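Local coordinates for tyrocidine synthase 2 (PDB 6TA8), which belongs to the nonribosomal peptide synthetases, large modular enzymes, and is represented here by a stretch of chain that forms a condensation domain, at residues 174-179 / 398-403; 180-185 / 190-195; 215-220 / 361-366. One frame throughout, in Å; residues are numbered along the deposited sequence.

How the contacts relate
Contacts 1 and 2 are neighbours on helix 169-187, their centres 12 Å apart. The 174-179 turns lean on the edge strand 401-402 of the five-stranded mixed sheet, and the next turns, 180-185, are met by the loop that follows the helix. Phe400 and Ser180 join the two sites. Contact 3 lies opposite contact 1 across the chain's centre, about 37 Å from contact 1 and 40 Å from contact 2 between centres. Along the chain contact 2 closes first, then contact 3; contact 1 spans both. Contact 1 thus ties a distant strand to its sheet, contact 2 folds a loop back on its own helix, and contact 3 joins a loop to helix 359-365.

Contact 1 of 3, residues 174-179 / 398-403; sequences ILFEDF and GGFTFS
The 174-179 turns of helix 169-187 face the loop 398-400 where it runs into the short strand 401-402; Phe176 and Phe179 on the helix meet Phe400 and Phe402, and four aromatic rings fill the join. Phe402 and Phe176 form a T-shaped (edge-to-face) pair, with ring planes at 88° and centroids 5.4 Å apart. It is the rim of Phe402 that points in: its CE2 stands over one face of the Phe176 ring, 3.9 Å from Phe176 CZ, and Phe402 CZ lies above the same ring, shifted toward its border. Phe400 takes a different route. Its CG sits between the backbone N and the carbonyl carbon (chi1 47°), which turns the ring back toward the helix. Phe176 CB lies at the edge of the Phe400 ring, in its plane, 3.9 Å from Phe400 CZ. The neighbouring CE2 of Phe400 lies 3.8 Å from Phe176 O and 4.0 Å from Phe179 CD2, arriving at the edge of the Phe179 ring. Phe179 continues to Phe76 and Ala75 of helix 69-82, while Phe176 also rests on Val59 of strand 56-63. Thr401 and Ser403 bond through their backbones to that same strand. Strand 401-402 follows strand 383-390 of the six-stranded sheet yet adds to the edge of the five-stranded one, consistent with the latch-like crossover of condensation domains.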
loop_
_atom_site.group_PDB
_atom_site.type_symbol
_atom_site.label_atom_id
_atom_site.label_comp_id
_atom_site.label_asym_id
_atom_site.label_seq_id
_atom_site.Cartn_x
_atom_site.Cartn_y
_atom_site.Cartn_z
ATOM N N ILE A 174 12.402 -1.533 3.218
ATOM C CA ILE A 174 13.332 -1.514 4.345
ATOM C C ILE A 174 13.488 -2.911 4.929
ATOM O O ILE A 174 14.574 -3.279 5.393
ATOM C CB ILE A 174 12.857 -0.506 5.408
ATOM C CG1 ILE A 174 12.598 0.859 4.774
ATOM C CG2 ILE A 174 13.877 -0.383 6.529
ATOM C CD1 ILE A 174 11.980 1.860 5.722
ATOM N N LEU A 175 12.419 -3.709 4.911
ATOM C CA LEU A 175 12.504 -5.078 5.410
ATOM C C LEU A 175 13.404 -5.930 4.525
ATOM O O LEU A 175 14.249 -6.682 5.025
ATOM C CB LEU A 175 11.107 -5.690 5.503
ATOM C CG LEU A 175 10.329 -5.430 6.793
ATOM C CD1 LEU A 175 9.066 -6.271 6.821
ATOM C CD2 LEU A 175 11.196 -5.719 8.005
ATOM N N PHE A 176 13.235 -5.827 3.204
ATOM C CA PHE A 176 14.067 -6.601 2.286
ATOM C C PHE A 176 15.539 -6.238 2.438
ATOM O O PHE A 176 16.415 -7.100 2.312
ATOM C CB PHE A 176 13.611 -6.378 0.843
ATOM C CG PHE A 176 12.168 -6.716 0.598
ATOM C CD1 PHE A 176 11.540 -7.717 1.321
ATOM C CD2 PHE A 176 11.439 -6.033 -0.363
ATOM C CE1 PHE A 176 10.212 -8.028 1.093
ATOM C CE2 PHE A 176 10.111 -6.338 -0.596
ATOM C CZ PHE A 176 9.497 -7.337 0.133
ATOM N N GLU A 177 15.828 -4.963 2.706
ATOM C CA GLU A 177 17.212 -4.543 2.893
ATOM C C GLU A 177 17.772 -5.074 4.207
ATOM O O GLU A 177 18.851 -5.677 4.236
ATOM C CB GLU A 177 17.306 -3.016 2.847
ATOM C CG GLU A 177 17.372 -2.426 1.445
ATOM C CD GLU A 177 17.203 -0.916 1.441
ATOM O OE1 GLU A 177 16.054 -0.444 1.294
ATOM O OE2 GLU A 177 18.215 -0.200 1.587
ATOM N N ASP A 178 17.043 -4.865 5.304
ATOM C CA ASP A 178 17.572 -5.211 6.620
ATOM C C ASP A 178 17.645 -6.721 6.819
ATOM O O ASP A 178 18.589 -7.222 7.439
ATOM C CB ASP A 178 16.721 -4.560 7.711
ATOM C CG ASP A 178 16.949 -3.062 7.809
ATOM O OD1 ASP A 178 17.688 -2.512 6.964
ATOM O OD2 ASP A 178 16.389 -2.433 8.734
ATOM N N PHE A 179 16.663 -7.465 6.303
ATOM C CA PHE A 179 16.699 -8.916 6.458
ATOM C C PHE A 179 17.810 -9.532 5.618
ATOM O O PHE A 179 18.486 -10.468 6.063
ATOM C CB PHE A 179 15.349 -9.532 6.093
ATOM C CG PHE A 179 15.340 -11.034 6.149
ATOM C CD1 PHE A 179 15.388 -11.694 7.365
ATOM C CD2 PHE A 179 15.294 -11.785 4.986
ATOM C CE1 PHE A 179 15.385 -13.074 7.422
ATOM C CE2 PHE A 179 15.290 -13.166 5.035
ATOM C CZ PHE A 179 15.335 -13.812 6.255
ATOM N N GLY A 398 19.427 -7.735 -1.717
ATOM C CA GLY A 398 19.842 -8.445 -2.912
ATOM C C GLY A 398 20.625 -9.710 -2.620
ATOM O O GLY A 398 21.778 -9.848 -3.034
ATOM N N GLY A 399 19.996 -10.639 -1.905
ATOM C CA GLY A 399 20.635 -11.893 -1.560
ATOM C C GLY A 399 19.729 -13.092 -1.744
ATOM O O GLY A 399 20.205 -14.219 -1.921
ATOM N N PHE A 400 18.421 -12.863 -1.702
ATOM C CA PHE A 400 17.424 -13.904 -1.878
ATOM C C PHE A 400 16.707 -13.715 -3.214
ATOM O O PHE A 400 17.109 -12.899 -4.052
ATOM C CB PHE A 400 16.442 -13.900 -0.701
ATOM C CG PHE A 400 15.922 -12.532 -0.341
ATOM C CD1 PHE A 400 15.055 -11.855 -1.185
ATOM C CD2 PHE A 400 16.296 -11.927 0.849
ATOM C CE1 PHE A 400 14.577 -10.601 -0.854
ATOM C CE2 PHE A 400 15.819 -10.671 1.186
ATOM C CZ PHE A 400 14.959 -10.009 0.332
ATOM N N THR A 401 15.637 -14.477 -3.411
ATOM C CA THR A 401 14.772 -14.320 -4.569
ATOM C C THR A 401 13.326 -14.494 -4.128
ATOM O O THR A 401 13.038 -15.113 -3.100
ATOM C CB THR A 401 15.111 -15.318 -5.687
ATOM O OG1 THR A 401 14.062 -15.321 -6.663
ATOM C CG2 THR A 401 15.276 -16.719 -5.124
ATOM N N PHE A 402 12.415 -13.930 -4.915
ATOM C CA PHE A 402 10.993 -13.995 -4.616
ATOM C C PHE A 402 10.409 -15.286 -5.174
ATOM O O PHE A 402 10.615 -15.613 -6.348
ATOM C CB PHE A 402 10.266 -12.780 -5.193
ATOM C CG PHE A 402 10.640 -11.483 -4.533
ATOM C CD1 PHE A 402 11.758 -10.776 -4.945
ATOM C CD2 PHE A 402 9.877 -10.972 -3.496
ATOM C CE1 PHE A 402 12.107 -9.584 -4.338
ATOM C CE2 PHE A 402 10.220 -9.779 -2.884
ATOM C CZ PHE A 402 11.337 -9.086 -3.306
ATOM N N SER A 403 9.686 -16.014 -4.328
ATOM C CA SER A 403 9.147 -17.304 -4.722
ATOM C C SER A 403 7.960 -17.125 -5.667
ATOM O O SER A 403 7.187 -16.173 -5.535
ATOM C CB SER A 403 8.715 -18.100 -3.494
ATOM O OG SER A 403 7.965 -19.244 -3.863
#

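Contact 2 of 3, residues 180-185 / 190-195; sequences SSAYSQ and QEIVLP
Gln185 NE2 is gripped by two acceptors, Val193 O at 2.9 Å across the contact and Ser181 OG at 3.0 Å one turn back on the same helix. Both lie almost in the plane of the Gln185 amide. The other end of the group accepts: Val193 N gives a nearly straight bond (166°) of 2.7 Å to Gln185 OE1, and the three bonds together fix the rotation of the amide. One primary amide thus serves both backbone groups of Val193, much as a neighbouring strand would, although the fit is imperfect, since NE2 stands well above the plane of the Val193 carbonyl. The extended side chain of Gln185, with CG beside the backbone N (chi1 -56°), carries the amide out to this place. The main chain of Gln185 accepts as well, Gln190 N to Gln185 O at 2.8 Å, which closes the turn at the end of the helix. Here the Gln190 side chain crosses that of Gln185 at about a right angle, with Gln190 OE1 3.8 Å from Gln185 CG. Beside these bonds, Ala182 CB meets Ile192 CG2 at 3.6 Å, and the CD2 branch of Leu194 approaches the same Ala182 methyl more loosely. Helix 69-82 backs this apolar side: Ala182 rests on Ala75, Ile192 on Gln78 and Leu194 on His82, so the returning loop fits beside helix 169-187 and against helix 69-82.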
loop_
_atom_site.group_PDB
_atom_site.type_symbol
_atom_site.label_atom_id
_atom_site.label_comp_id
_atom_site.label_asym_id
_atom_site.label_seq_id
_atom_site.Cartn_x
_atom_site.Cartn_y
_atom_site.Cartn_z
ATOM N N SER A 180 18.012 -9.027 4.399
ATOM C CA SER A 180 19.107 -9.525 3.574
ATOM C C SER A 180 20.460 -9.196 4.190
ATOM O O SER A 180 21.425 -9.946 4.000
ATOM C CB SER A 180 19.012 -8.949 2.163
ATOM O OG SER A 180 20.013 -9.495 1.323
ATOM N N SER A 181 20.551 -8.089 4.928
ATOM C CA SER A 181 21.790 -7.753 5.618
ATOM C C SER A 181 21.926 -8.528 6.923
ATOM O O SER A 181 23.019 -9.002 7.254
ATOM C CB SER A 181 21.853 -6.248 5.881
ATOM O OG SER A 181 23.002 -5.909 6.639
ATOM N N ALA A 182 20.829 -8.667 7.673
ATOM C CA ALA A 182 20.875 -9.424 8.921
ATOM C C ALA A 182 21.196 -10.891 8.666
ATOM O O ALA A 182 21.972 -11.502 9.409
ATOM C CB ALA A 182 19.549 -9.291 9.668
ATOM N N TYR A 183 20.603 -11.475 7.622
ATOM C CA TYR A 183 20.889 -12.870 7.306
ATOM C C TYR A 183 22.312 -13.047 6.795
ATOM O O TYR A 183 22.902 -14.119 6.969
ATOM C CB TYR A 183 19.886 -13.395 6.280
ATOM C CG TYR A 183 19.857 -14.903 6.168
ATOM C CD1 TYR A 183 19.058 -15.666 7.008
ATOM C CD2 TYR A 183 20.629 -15.563 5.221
ATOM C CE1 TYR A 183 19.027 -17.044 6.909
ATOM C CE2 TYR A 183 20.606 -16.942 5.114
ATOM C CZ TYR A 183 19.804 -17.677 5.961
ATOM O OH TYR A 183 19.776 -19.049 5.860
ATOM N N SER A 184 22.880 -12.014 6.169
ATOM C CA SER A 184 24.259 -12.103 5.704
ATOM C C SER A 184 25.233 -12.054 6.875
ATOM O O SER A 184 26.174 -12.853 6.947
ATOM C CB SER A 184 24.550 -10.979 4.710
ATOM O OG SER A 184 23.631 -11.007 3.632
ATOM N N GLN A 185 25.017 -11.123 7.808
ATOM C CA GLN A 185 25.878 -11.038 8.983
ATOM C C GLN A 185 25.754 -12.273 9.864
ATOM O O GLN A 185 26.712 -12.640 10.553
ATOM C CB GLN A 185 25.547 -9.783 9.792
ATOM C CG GLN A 185 25.637 -8.483 9.009
ATOM C CD GLN A 185 25.198 -7.286 9.828
ATOM O OE1 GLN A 185 25.504 -7.186 11.017
ATOM N NE2 GLN A 185 24.471 -6.370 9.197
ATOM N N GLN A 190 28.653 -12.978 12.521
ATOM C CA GLN A 190 28.786 -11.632 13.056
ATOM C C GLN A 190 27.568 -11.291 13.906
ATOM O O GLN A 190 26.474 -11.821 13.695
ATOM C CB GLN A 190 28.928 -10.599 11.935
ATOM C CG GLN A 190 30.040 -10.874 10.937
ATOM C CD GLN A 190 30.089 -9.832 9.834
ATOM O OE1 GLN A 190 29.311 -8.877 9.833
ATOM N NE2 GLN A 190 31.007 -10.006 8.890
ATOM N N GLU A 191 27.768 -10.402 14.873
ATOM C CA GLU A 191 26.636 -9.858 15.609
ATOM C C GLU A 191 25.884 -8.879 14.717
ATOM O O GLU A 191 26.480 -7.970 14.132
ATOM C CB GLU A 191 27.101 -9.173 16.895
ATOM C CG GLU A 191 28.371 -8.345 16.768
ATOM C CD GLU A 191 28.842 -7.811 18.107
ATOM O OE1 GLU A 191 28.080 -7.930 19.091
ATOM O OE2 GLU A 191 29.968 -7.274 18.179
ATOM N N ILE A 192 24.572 -9.073 14.608
ATOM C CA ILE A 192 23.774 -8.347 13.626
ATOM C C ILE A 192 23.761 -6.864 13.978
ATOM O O ILE A 192 23.318 -6.469 15.062
ATOM C CB ILE A 192 22.350 -8.915 13.549
ATOM C CG1 ILE A 192 22.405 -10.423 13.293
ATOM C CG2 ILE A 192 21.558 -8.207 12.462
ATOM C CD1 ILE A 192 21.051 -11.083 13.218
ATOM N N VAL A 193 24.251 -6.037 13.057
ATOM C CA VAL A 193 24.299 -4.589 13.224
ATOM C C VAL A 193 23.546 -3.971 12.054
ATOM O O VAL A 193 23.995 -4.053 10.903
ATOM C CB VAL A 193 25.738 -4.061 13.294
ATOM C CG1 VAL A 193 25.744 -2.540 13.384
ATOM C CG2 VAL A 193 26.471 -4.673 14.480
ATOM N N LEU A 194 22.409 -3.358 12.342
ATOM C CA LEU A 194 21.580 -2.695 11.351
ATOM C C LEU A 194 21.836 -1.196 11.364
ATOM O O LEU A 194 22.349 -0.653 12.347
ATOM C CB LEU A 194 20.099 -2.985 11.627
ATOM C CG LEU A 194 19.693 -4.459 11.519
ATOM C CD1 LEU A 194 18.210 -4.646 11.802
ATOM C CD2 LEU A 194 20.056 -5.019 10.150
ATOM N N PRO A 195 21.509 -0.491 10.277
ATOM C CA PRO A 195 21.754 0.956 10.232
ATOM C C PRO A 195 21.049 1.698 11.359
ATOM O O PRO A 195 20.147 1.179 12.021
ATOM C CB PRO A 195 21.195 1.367 8.865
ATOM C CG PRO A 195 21.315 0.137 8.037
ATOM C CD PRO A 195 21.054 -1.010 8.974
#

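Contact 3 of 3, residues 215-220 / 361-366; sequences DELLRE and EILRTL
Leu217 swings its CG to the far side from the backbone N (chi1 179°), while Leu363 keeps its own CG beside the backbone N (chi1 -78°), and these two settings bring the branched ends together although Leu217 CA and Leu363 CA are 8.0 Å apart. The two leucines run alongside each other in opposite directions. Leu363 CD2 presses against the branch point of Leu217, 3.7 Å from Leu217 CG, and stays close to the Leu217 CD2 methyl at 3.9 Å. In return, Leu217 CD1 lies 4.0 Å from Leu363 CG, so each side chain has its branch point beside a methyl of the other. Ile362 joins from the adjacent position: its CG2, anti to the backbone N, touches Leu217 CD2 at 3.7 Å, and the two side chains meet at a slant. Leu217 CD2 is therefore shared between Ile362 and Leu363, and all three residues are buried. Around them, Leu217 also rests on Thr367, and Ile362 on Pro39 and on Ala212 at the end of helix 201-212. Nearby, Glu216 forms a salt bridge with Lys355 and a hydrogen bond with Gln311. The contact joins the loop between helices 201-212 and 221-229 to helix 359-365. With methyl and methine groups alone meeting between the two segments, it is apolar and lacks the directionality of a hydrogen bond, so that shape and burial probably set how the three side chains fit together.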
loop_
_atom_site.group_PDB
_atom_site.type_symbol
_atom_site.label_atom_id
_atom_site.label_comp_id
_atom_site.label_asym_id
_atom_site.label_seq_id
_atom_site.Cartn_x
_atom_site.Cartn_y
_atom_site.Cartn_z
ATOM N N ASP A 215 -0.594 26.052 11.482
ATOM C CA ASP A 215 -1.246 26.981 10.573
ATOM C C ASP A 215 -0.791 26.827 9.128
ATOM O O ASP A 215 -1.434 27.384 8.232
ATOM C CB ASP A 215 -1.016 28.424 11.039
ATOM C CG ASP A 215 -1.393 28.628 12.493
ATOM O OD1 ASP A 215 -0.968 29.641 13.087
ATOM O OD2 ASP A 215 -2.115 27.768 13.044
ATOM N N GLU A 216 0.296 26.093 8.879
ATOM C CA GLU A 216 0.654 25.757 7.506
ATOM C C GLU A 216 -0.405 24.863 6.874
ATOM O O GLU A 216 -0.741 25.018 5.694
ATOM C CB GLU A 216 2.024 25.079 7.468
ATOM C CG GLU A 216 2.387 24.484 6.117
ATOM C CD GLU A 216 3.631 23.618 6.173
ATOM O OE1 GLU A 216 4.234 23.506 7.262
ATOM O OE2 GLU A 216 4.007 23.047 5.127
ATOM N N LEU A 217 -0.949 23.924 7.653
ATOM C CA LEU A 217 -2.012 23.061 7.151
ATOM C C LEU A 217 -3.305 23.835 6.928
ATOM O O LEU A 217 -4.067 23.513 6.010
ATOM C CB LEU A 217 -2.242 21.902 8.123
ATOM C CG LEU A 217 -3.345 20.900 7.782
ATOM C CD1 LEU A 217 -3.103 20.286 6.413
ATOM C CD2 LEU A 217 -3.434 19.821 8.849
ATOM N N LEU A 218 -3.563 24.858 7.745
ATOM C CA LEU A 218 -4.767 25.665 7.581
ATOM C C LEU A 218 -4.778 26.427 6.264
ATOM O O LEU A 218 -5.850 26.843 5.810
ATOM C CB LEU A 218 -4.904 26.639 8.752
ATOM C CG LEU A 218 -5.540 26.069 10.019
ATOM C CD1 LEU A 218 -5.152 26.888 11.238
ATOM C CD2 LEU A 218 -7.046 26.027 9.860
ATOM N N ARG A 219 -3.614 26.623 5.644
ATOM C CA ARG A 219 -3.534 27.293 4.353
ATOM C C ARG A 219 -3.990 26.409 3.199
ATOM O O ARG A 219 -4.088 26.898 2.068
ATOM C CB ARG A 219 -2.101 27.770 4.103
ATOM C CG ARG A 219 -1.577 28.719 5.171
ATOM C CD ARG A 219 -0.259 29.354 4.759
ATOM N NE ARG A 219 0.873 28.815 5.507
ATOM C CZ ARG A 219 1.942 28.259 4.948
ATOM N NH1 ARG A 219 2.030 28.166 3.627
ATOM N NH2 ARG A 219 2.927 27.798 5.707
ATOM N N GLU A 220 -4.272 25.131 3.456
ATOM C CA GLU A 220 -4.745 24.208 2.434
ATOM C C GLU A 220 -6.263 24.156 2.330
ATOM O O GLU A 220 -6.778 23.627 1.340
ATOM C CB GLU A 220 -4.232 22.792 2.716
ATOM C CG GLU A 220 -2.741 22.593 2.529
ATOM C CD GLU A 220 -2.331 21.146 2.732
ATOM O OE1 GLU A 220 -1.355 20.895 3.469
ATOM O OE2 GLU A 220 -2.995 20.258 2.158
ATOM N N GLU A 361 -6.715 14.003 4.845
ATOM C CA GLU A 361 -7.304 13.225 5.927
ATOM C C GLU A 361 -6.797 13.646 7.299
ATOM O O GLU A 361 -7.428 13.308 8.307
ATOM C CB GLU A 361 -7.048 11.733 5.710
ATOM C CG GLU A 361 -7.967 11.107 4.674
ATOM C CD GLU A 361 -9.161 10.415 5.297
ATOM O OE1 GLU A 361 -9.025 9.880 6.418
ATOM O OE2 GLU A 361 -10.243 10.418 4.674
ATOM N N ILE A 362 -5.684 14.380 7.366
ATOM C CA ILE A 362 -5.284 14.985 8.632
ATOM C C ILE A 362 -6.306 16.026 9.060
ATOM O O ILE A 362 -6.564 16.205 10.257
ATOM C CB ILE A 362 -3.871 15.592 8.519
ATOM C CG1 ILE A 362 -2.856 14.528 8.105
ATOM C CG2 ILE A 362 -3.444 16.221 9.832
ATOM C CD1 ILE A 362 -1.437 15.048 8.020
ATOM N N LEU A 363 -6.917 16.715 8.094
ATOM C CA LEU A 363 -7.886 17.758 8.406
ATOM C C LEU A 363 -9.217 17.200 8.892
ATOM O O LEU A 363 -9.960 17.915 9.572
ATOM C CB LEU A 363 -8.114 18.644 7.178
ATOM C CG LEU A 363 -7.036 19.684 6.862
ATOM C CD1 LEU A 363 -7.209 20.232 5.452
ATOM C CD2 LEU A 363 -7.054 20.811 7.884
ATOM N N ARG A 364 -9.540 15.948 8.565
ATOM C CA ARG A 364 -10.811 15.358 8.968
ATOM C C ARG A 364 -10.685 14.379 10.128
ATOM O O ARG A 364 -11.712 13.925 10.643
ATOM C CB ARG A 364 -11.473 14.644 7.781
ATOM C CG ARG A 364 -10.659 13.507 7.199
ATOM C CD ARG A 364 -11.479 12.686 6.217
ATOM N NE ARG A 364 -12.585 11.990 6.868
ATOM C CZ ARG A 364 -12.501 10.763 7.372
ATOM N NH1 ARG A 364 -11.360 10.093 7.310
ATOM N NH2 ARG A 364 -13.560 10.206 7.944
ATOM N N THR A 365 -9.470 14.047 10.553
ATOM C CA THR A 365 -9.270 13.074 11.619
ATOM C C THR A 365 -8.473 13.599 12.802
ATOM O O THR A 365 -8.640 13.085 13.910
ATOM C CB THR A 365 -8.566 11.819 11.077
ATOM O OG1 THR A 365 -7.440 12.206 10.280
ATOM C CG2 THR A 365 -9.522 10.994 10.230
ATOM N N LEU A 366 -7.617 14.605 12.607
ATOM C CA LEU A 366 -6.737 15.078 13.666
ATOM C C LEU A 366 -6.882 16.556 13.999
ATOM O O LEU A 366 -6.555 16.943 15.126
ATOM C CB LEU A 366 -5.267 14.808 13.303
ATOM C CG LEU A 366 -4.876 13.365 12.985
ATOM C CD1 LEU A 366 -3.386 13.279 12.693
ATOM C CD2 LEU A 366 -5.259 12.435 14.126
#